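Local atomic coordinates of enoyl-acyl carrier protein reductase (Uncultured bacterium, PDB entry 6KIA), a protein that probably reduces the enoyl double bond of acyl-carrier-protein-bound intermediates in fatty acid synthesis with NADH as cofactor, and is associated with triclosan resistance. Residues A[85-99]-A[122-134]. Numbering follows the deposited sequence.
Sequences PLMAGFDLDAPAGEP and HIEKCRAVGVQRF. With NAI (1,4-dihydronicotinamide adenine dinucleotide), chain D.
The guanidinium of R133 joins two parts of the 85-99 loop to helix 120-146. Side-on, its NE and NH2 take the two carboxylate oxygens of D93 in a bidentate salt bridge; NH2 reaches OD1 at 2.9 Å in a nearly straight bond (174°), on the syn lone pair. Carboxylate and guanidinium lie almost coplanar, 17° apart. The end of the same group, NH1 and NH2, closes on one acceptor, M87 O, with NH1 at 2.8 Å from it in the carbonyl plane. R133 runs straight out through CD, then turns at chi3 (57°) and again at the CD-NE bond, which brings the guanidinium to D93 and M87, and a water links NH1 to P85 O. Toward the start of the helix, F90, which lies between M87 and D93 in the sequence, lays one ring face on R127, whose CB stands 3.9 Å from the ring centroid, while I123 CG2 meets the ring edge. G130 lets the loop come close here, its CA 3.4 Å from D93 OD1.

Within the Rossmann-type fold, this loop follows the parallel strand 80-83 and forms part of the NADH site: A88 pairs with the adenine edge, its N donating to N1A at 2.9 Å and its O accepting from N6A. F134 backs that residue, with CE1 3.8 Å from A88 CB and L86 CD2 over one face of the ring.

Farther along, H122 NE2 donates to P99 O at 2.6 Å, close to the ring plane, and P95 CG packs across the K125 chain. Helix 196-219 lies alongside: its E207 forms a salt bridge with R127 NE, and N204 hydrogen-bonds to F90 N and D91 OD1.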
loop_
_atom_site.group_PDB
_atom_site.type_symbol
_atom_site.label_atom_id
_atom_site.label_comp_id
_atom_site.label_asym_id
_atom_site.label_seq_id
_atom_site.Cartn_x
_atom_site.Cartn_y
_atom_site.Cartn_z
ATOM N N PRO A 85 6.018 14.785 14.667
ATOM C CA PRO A 85 6.399 14.448 13.284
ATOM C C PRO A 85 6.938 13.023 13.130
ATOM O O PRO A 85 8.138 12.786 13.321
ATOM C CB PRO A 85 7.475 15.486 12.954
ATOM C CG PRO A 85 8.033 15.892 14.288
ATOM C CD PRO A 85 6.898 15.810 15.261
ATOM N N LEU A 86 6.062 12.093 12.745
ATOM C CA LEU A 86 6.407 10.684 12.683
ATOM C C LEU A 86 6.830 10.308 11.278
ATOM O O LEU A 86 6.257 9.403 10.657
ATOM C CB LEU A 86 5.222 9.808 13.112
ATOM C CG LEU A 86 5.140 9.305 14.552
ATOM C CD1 LEU A 86 4.101 8.179 14.643
ATOM C CD2 LEU A 86 6.490 8.860 15.081
ATOM N N MET A 87 7.829 11.020 10.765
ATOM C CA MET A 87 8.384 10.706 9.453
ATOM C C MET A 87 9.313 9.503 9.511
ATOM O O MET A 87 10.311 9.531 10.220
ATOM C CB MET A 87 9.163 11.905 8.912
ATOM C CG MET A 87 9.646 11.668 7.515
ATOM S SD MET A 87 8.371 12.010 6.322
ATOM C CE MET A 87 8.604 13.783 6.185
ATOM N N ALA A 88 9.001 8.449 8.761
ATOM C CA ALA A 88 9.876 7.280 8.730
ATOM C C ALA A 88 10.946 7.424 7.667
ATOM O O ALA A 88 10.889 8.326 6.837
ATOM C CB ALA A 88 9.094 6.024 8.507
ATOM N N GLY A 89 11.926 6.528 7.710
ATOM C CA GLY A 89 13.045 6.581 6.785
ATOM C C GLY A 89 14.172 7.395 7.376
ATOM O O GLY A 89 13.996 8.115 8.362
ATOM N N PHE A 90 15.343 7.307 6.755
ATOM C CA PHE A 90 16.511 7.999 7.284
ATOM C C PHE A 90 17.216 8.793 6.195
ATOM O O PHE A 90 18.326 9.265 6.399
ATOM C CB PHE A 90 17.479 6.999 7.940
ATOM C CG PHE A 90 18.006 5.944 6.998
ATOM C CD1 PHE A 90 17.258 4.805 6.717
ATOM C CD2 PHE A 90 19.261 6.077 6.409
ATOM C CE1 PHE A 90 17.732 3.827 5.857
ATOM C CE2 PHE A 90 19.745 5.111 5.537
ATOM C CZ PHE A 90 18.986 3.981 5.252
ATOM N N ASP A 91 16.560 8.968 5.048
ATOM C CA ASP A 91 17.215 9.628 3.912
ATOM C C ASP A 91 17.601 11.091 4.182
ATOM O O ASP A 91 18.510 11.623 3.536
ATOM C CB ASP A 91 16.315 9.551 2.678
ATOM C CG ASP A 91 14.896 9.967 2.970
ATOM O OD1 ASP A 91 14.152 9.194 3.635
ATOM O OD2 ASP A 91 14.523 11.069 2.522
ATOM N N LEU A 92 16.951 11.731 5.155
ATOM C CA LEU A 92 17.295 13.114 5.509
ATOM C C LEU A 92 17.753 13.214 6.968
ATOM O O LEU A 92 17.668 14.272 7.597
ATOM C CB LEU A 92 16.101 14.047 5.256
ATOM C CG LEU A 92 15.747 14.279 3.773
ATOM C CD1 LEU A 92 14.440 15.045 3.598
ATOM C CD2 LEU A 92 16.884 14.954 2.993
ATOM N N ASP A 93 18.238 12.104 7.512
ATOM C CA ASP A 93 18.784 12.117 8.866
ATOM C C ASP A 93 20.319 12.081 8.889
ATOM O O ASP A 93 20.949 11.439 8.052
ATOM C CB ASP A 93 18.223 10.938 9.656
ATOM C CG ASP A 93 16.771 11.144 10.045
ATOM O OD1 ASP A 93 15.892 10.440 9.486
ATOM O OD2 ASP A 93 16.511 12.034 10.889
ATOM N N ALA A 94 20.906 12.750 9.878
ATOM C CA ALA A 94 22.359 12.758 10.053
ATOM C C ALA A 94 22.715 13.377 11.402
ATOM O O ALA A 94 21.931 14.145 11.953
ATOM C CB ALA A 94 23.042 13.526 8.911
ATOM N N PRO A 95 23.903 13.050 11.937
ATOM C CA PRO A 95 24.415 13.805 13.086
ATOM C C PRO A 95 24.564 15.278 12.721
ATOM O O PRO A 95 24.746 15.578 11.542
ATOM C CB PRO A 95 25.774 13.158 13.364
ATOM C CG PRO A 95 25.675 11.807 12.801
ATOM C CD PRO A 95 24.804 11.942 11.572
ATOM N N ALA A 96 24.434 16.171 13.697
ATOM C CA ALA A 96 24.473 17.614 13.450
ATOM C C ALA A 96 25.615 18.052 12.533
ATOM O O ALA A 96 26.782 17.744 12.773
ATOM C CB ALA A 96 24.573 18.361 14.775
ATOM N N GLY A 97 25.264 18.750 11.460
ATOM C CA GLY A 97 26.266 19.315 10.577
ATOM C C GLY A 97 26.925 18.366 9.592
ATOM O O GLY A 97 27.850 18.766 8.889
ATOM N N GLU A 98 26.487 17.113 9.545
ATOM C CA GLU A 98 27.105 16.135 8.646
ATOM C C GLU A 98 26.170 15.783 7.485
ATOM O O GLU A 98 24.956 16.006 7.574
ATOM C CB GLU A 98 27.513 14.878 9.420
ATOM C CG GLU A 98 28.277 15.174 10.704
ATOM C CD GLU A 98 28.802 13.919 11.386
ATOM O OE1 GLU A 98 28.635 12.814 10.821
ATOM O OE2 GLU A 98 29.372 14.036 12.494
ATOM N N PRO A 99 26.727 15.230 6.389
ATOM C CA PRO A 99 25.861 14.943 5.240
ATOM C C PRO A 99 24.788 13.905 5.552
ATOM O O PRO A 99 25.019 12.985 6.352
ATOM C CB PRO A 99 26.838 14.388 4.191
ATOM C CG PRO A 99 28.165 14.948 4.566
ATOM C CD PRO A 99 28.157 15.049 6.071
ATOM N N HIS A 122 29.077 5.810 7.119
ATOM C CA HIS A 122 28.344 7.037 7.382
ATOM C C HIS A 122 26.839 6.802 7.216
ATOM O O HIS A 122 26.034 7.302 8.010
ATOM C CB HIS A 122 28.796 8.176 6.471
ATOM C CG HIS A 122 28.150 9.485 6.799
ATOM N ND1 HIS A 122 28.390 10.156 7.979
ATOM C CD2 HIS A 122 27.229 10.219 6.131
ATOM C CE1 HIS A 122 27.674 11.266 8.007
ATOM N NE2 HIS A 122 26.957 11.325 6.898
ATOM N N ILE A 123 26.462 6.025 6.203
ATOM C CA ILE A 123 25.045 5.758 5.980
ATOM C C ILE A 123 24.462 5.024 7.188
ATOM O O ILE A 123 23.317 5.265 7.576
ATOM C CB ILE A 123 24.810 4.964 4.684
ATOM C CG1 ILE A 123 24.957 5.897 3.478
ATOM C CG2 ILE A 123 23.404 4.346 4.660
ATOM C CD1 ILE A 123 25.009 5.180 2.176
ATOM N N GLU A 124 25.249 4.131 7.780
ATOM C CA GLU A 124 24.812 3.400 8.965
ATOM C C GLU A 124 24.627 4.353 10.151
ATOM O O GLU A 124 23.664 4.234 10.934
ATOM C CB GLU A 124 25.816 2.305 9.319
ATOM C CG GLU A 124 25.492 1.574 10.619
ATOM C CD GLU A 124 24.078 1.016 10.642
ATOM O OE1 GLU A 124 23.696 0.305 9.689
ATOM O OE2 GLU A 124 23.344 1.291 11.616
ATOM N N LYS A 125 25.552 5.298 10.288
ATOM C CA LYS A 125 25.391 6.338 11.306
ATOM C C LYS A 125 24.078 7.114 11.151
ATOM O O LYS A 125 23.330 7.348 12.118
ATOM C CB LYS A 125 26.583 7.281 11.269
ATOM C CG LYS A 125 26.600 8.337 12.356
ATOM C CD LYS A 125 27.894 9.132 12.293
ATOM C CE LYS A 125 29.031 8.265 11.752
ATOM N NZ LYS A 125 30.179 9.051 11.227
ATOM N N CYS A 126 23.794 7.492 9.915
ATOM C CA CYS A 126 22.536 8.169 9.589
ATOM C C CYS A 126 21.296 7.303 9.855
ATOM O O CYS A 126 20.267 7.801 10.342
ATOM C CB CYS A 126 22.545 8.628 8.127
ATOM S SG CYS A 126 23.800 9.882 7.744
ATOM N N ARG A 127 21.380 6.022 9.506
ATOM C CA ARG A 127 20.279 5.091 9.730
ATOM C C ARG A 127 19.968 5.016 11.212
ATOM O O ARG A 127 18.797 5.027 11.600
ATOM C CB ARG A 127 20.607 3.688 9.184
ATOM C CG ARG A 127 19.438 2.694 9.221
ATOM C CD ARG A 127 19.728 1.401 8.464
ATOM N NE ARG A 127 18.489 0.780 7.983
ATOM C CZ ARG A 127 18.423 -0.314 7.223
ATOM N NH1 ARG A 127 19.533 -0.942 6.858
ATOM N NH2 ARG A 127 17.233 -0.788 6.837
ATOM N N ALA A 128 21.016 4.923 12.038
ATOM C CA ALA A 128 20.842 4.883 13.493
ATOM C C ALA A 128 20.166 6.138 14.021
ATOM O O ALA A 128 19.218 6.052 14.821
ATOM C CB ALA A 128 22.178 4.677 14.196
ATOM N N VAL A 129 20.658 7.301 13.599
ATOM C CA VAL A 129 20.003 8.547 13.996
ATOM C C VAL A 129 18.506 8.573 13.586
ATOM O O VAL A 129 17.628 8.870 14.411
ATOM C CB VAL A 129 20.743 9.771 13.419
ATOM C CG1 VAL A 129 19.930 11.042 13.629
ATOM C CG2 VAL A 129 22.126 9.884 14.059
ATOM N N GLY A 130 18.205 8.210 12.342
ATOM C CA GLY A 130 16.828 8.238 11.874
ATOM C C GLY A 130 15.914 7.267 12.604
ATOM O O GLY A 130 14.754 7.580 12.918
ATOM N N VAL A 131 16.430 6.073 12.865
ATOM C CA VAL A 131 15.626 5.042 13.498
ATOM C C VAL A 131 15.333 5.438 14.931
ATOM O O VAL A 131 14.201 5.258 15.420
ATOM C CB VAL A 131 16.329 3.661 13.469
ATOM C CG1 VAL A 131 15.670 2.707 14.448
ATOM C CG2 VAL A 131 16.293 3.072 12.065
ATOM N N GLN A 132 16.325 6.024 15.603
ATOM C CA GLN A 132 16.100 6.406 16.986
ATOM C C GLN A 132 15.145 7.598 17.066
ATOM O O GLN A 132 14.301 7.667 17.971
ATOM C CB GLN A 132 17.427 6.743 17.670
ATOM C CG GLN A 132 17.302 7.005 19.172
ATOM C CD GLN A 132 16.827 5.778 19.916
ATOM O OE1 GLN A 132 17.512 4.748 19.936
ATOM N NE2 GLN A 132 15.644 5.868 20.519
ATOM N N ARG A 133 15.238 8.502 16.096
ATOM C CA ARG A 133 14.270 9.581 15.990
ATOM C C ARG A 133 12.846 9.049 15.859
ATOM O O ARG A 133 11.942 9.530 16.554
ATOM C CB ARG A 133 14.585 10.482 14.798
ATOM C CG ARG A 133 13.552 11.571 14.606
ATOM C CD ARG A 133 13.859 12.462 13.410
ATOM N NE ARG A 133 13.974 11.711 12.162
ATOM C CZ ARG A 133 12.968 11.098 11.553
ATOM N NH1 ARG A 133 11.745 11.114 12.093
ATOM N NH2 ARG A 133 13.195 10.445 10.416
ATOM N N PHE A 134 12.654 8.077 14.965
ATOM C CA PHE A 134 11.314 7.509 14.765
ATOM C C PHE A 134 10.795 6.779 16.011
ATOM O O PHE A 134 9.630 6.954 16.393
ATOM C CB PHE A 134 11.283 6.564 13.562
ATOM C CG PHE A 134 9.893 6.145 13.171
ATOM C CD1 PHE A 134 9.098 6.967 12.373
ATOM C CD2 PHE A 134 9.378 4.928 13.595
ATOM C CE1 PHE A 134 7.799 6.566 12.027
ATOM C CE2 PHE A 134 8.089 4.527 13.234
ATOM C CZ PHE A 134 7.308 5.351 12.454
HETATM P PA NAI D . -0.999 6.535 -0.298
HETATM O O1A NAI D . -2.361 7.124 -0.095
HETATM O O2A NAI D . 0.043 7.420 -0.954
HETATM O O5B NAI D . -0.505 6.003 1.117
HETATM C C5B NAI D . 0.875 5.995 1.421
HETATM C C4B NAI D . 0.904 5.898 2.977
HETATM O O4B NAI D . 2.404 5.744 3.346
HETATM C C3B NAI D . 0.469 6.960 3.556
HETATM O O3B NAI D . -0.335 6.652 4.767
HETATM C C2B NAI D . 1.830 7.803 3.972
HETATM O O2B NAI D . 1.496 8.784 5.021
HETATM C C1B NAI D . 2.650 6.883 4.342
HETATM N N9A NAI D . 4.052 7.254 4.057
HETATM C C8A NAI D . 4.767 7.454 2.936
HETATM N N7A NAI D . 6.006 7.786 3.291
HETATM C C5A NAI D . 6.065 7.785 4.644
HETATM C C6A NAI D . 7.150 8.075 5.457
HETATM N N6A NAI D . 8.511 8.452 5.194
HETATM N N1A NAI D . 6.978 8.016 6.788
HETATM C C2A NAI D . 5.756 7.688 7.313
HETATM N N3A NAI D . 4.674 7.395 6.498
HETATM C C4A NAI D . 4.855 7.457 5.142
HETATM O O3 NAI D . -1.069 5.179 -1.243
HETATM P PN NAI D . -1.619 3.705 -0.886
HETATM O O1N NAI D . -3.043 3.774 -0.430
HETATM O O2N NAI D . -1.424 2.937 -2.184
HETATM O O5D NAI D . -0.684 3.120 0.267
HETATM C C5D NAI D . -1.222 2.659 1.495
HETATM C C4D NAI D . -0.732 1.208 1.706
HETATM O O4D NAI D . -1.323 0.430 0.820
HETATM C C3D NAI D . 0.764 1.096 1.417
HETATM O O3D NAI D . 1.436 0.396 2.409
HETATM C C2D NAI D . 0.761 0.264 0.116
HETATM O O2D NAI D . 2.081 -0.361 -0.061
HETATM C C1D NAI D . -0.228 -0.575 0.281
HETATM N N1N NAI D . -0.708 -1.173 -0.965
HETATM C C2N NAI D . -0.898 -0.425 -2.108
HETATM C C3N NAI D . -1.300 -1.055 -3.293
HETATM C C7N NAI D . -1.555 -0.251 -4.567
HETATM O O7N NAI D . -1.596 -0.807 -5.661
HETATM N N7N NAI D . -1.755 1.151 -4.464
HETATM C C4N NAI D . -1.538 -2.421 -3.346
HETATM C C5N NAI D . -1.392 -3.161 -2.167
HETATM C C6N NAI D . -0.973 -2.532 -0.989
HETATM O O HOH W 1 10.506 12.853 14.364
HETATM O O HOH W 2 13.044 7.184 10.792
#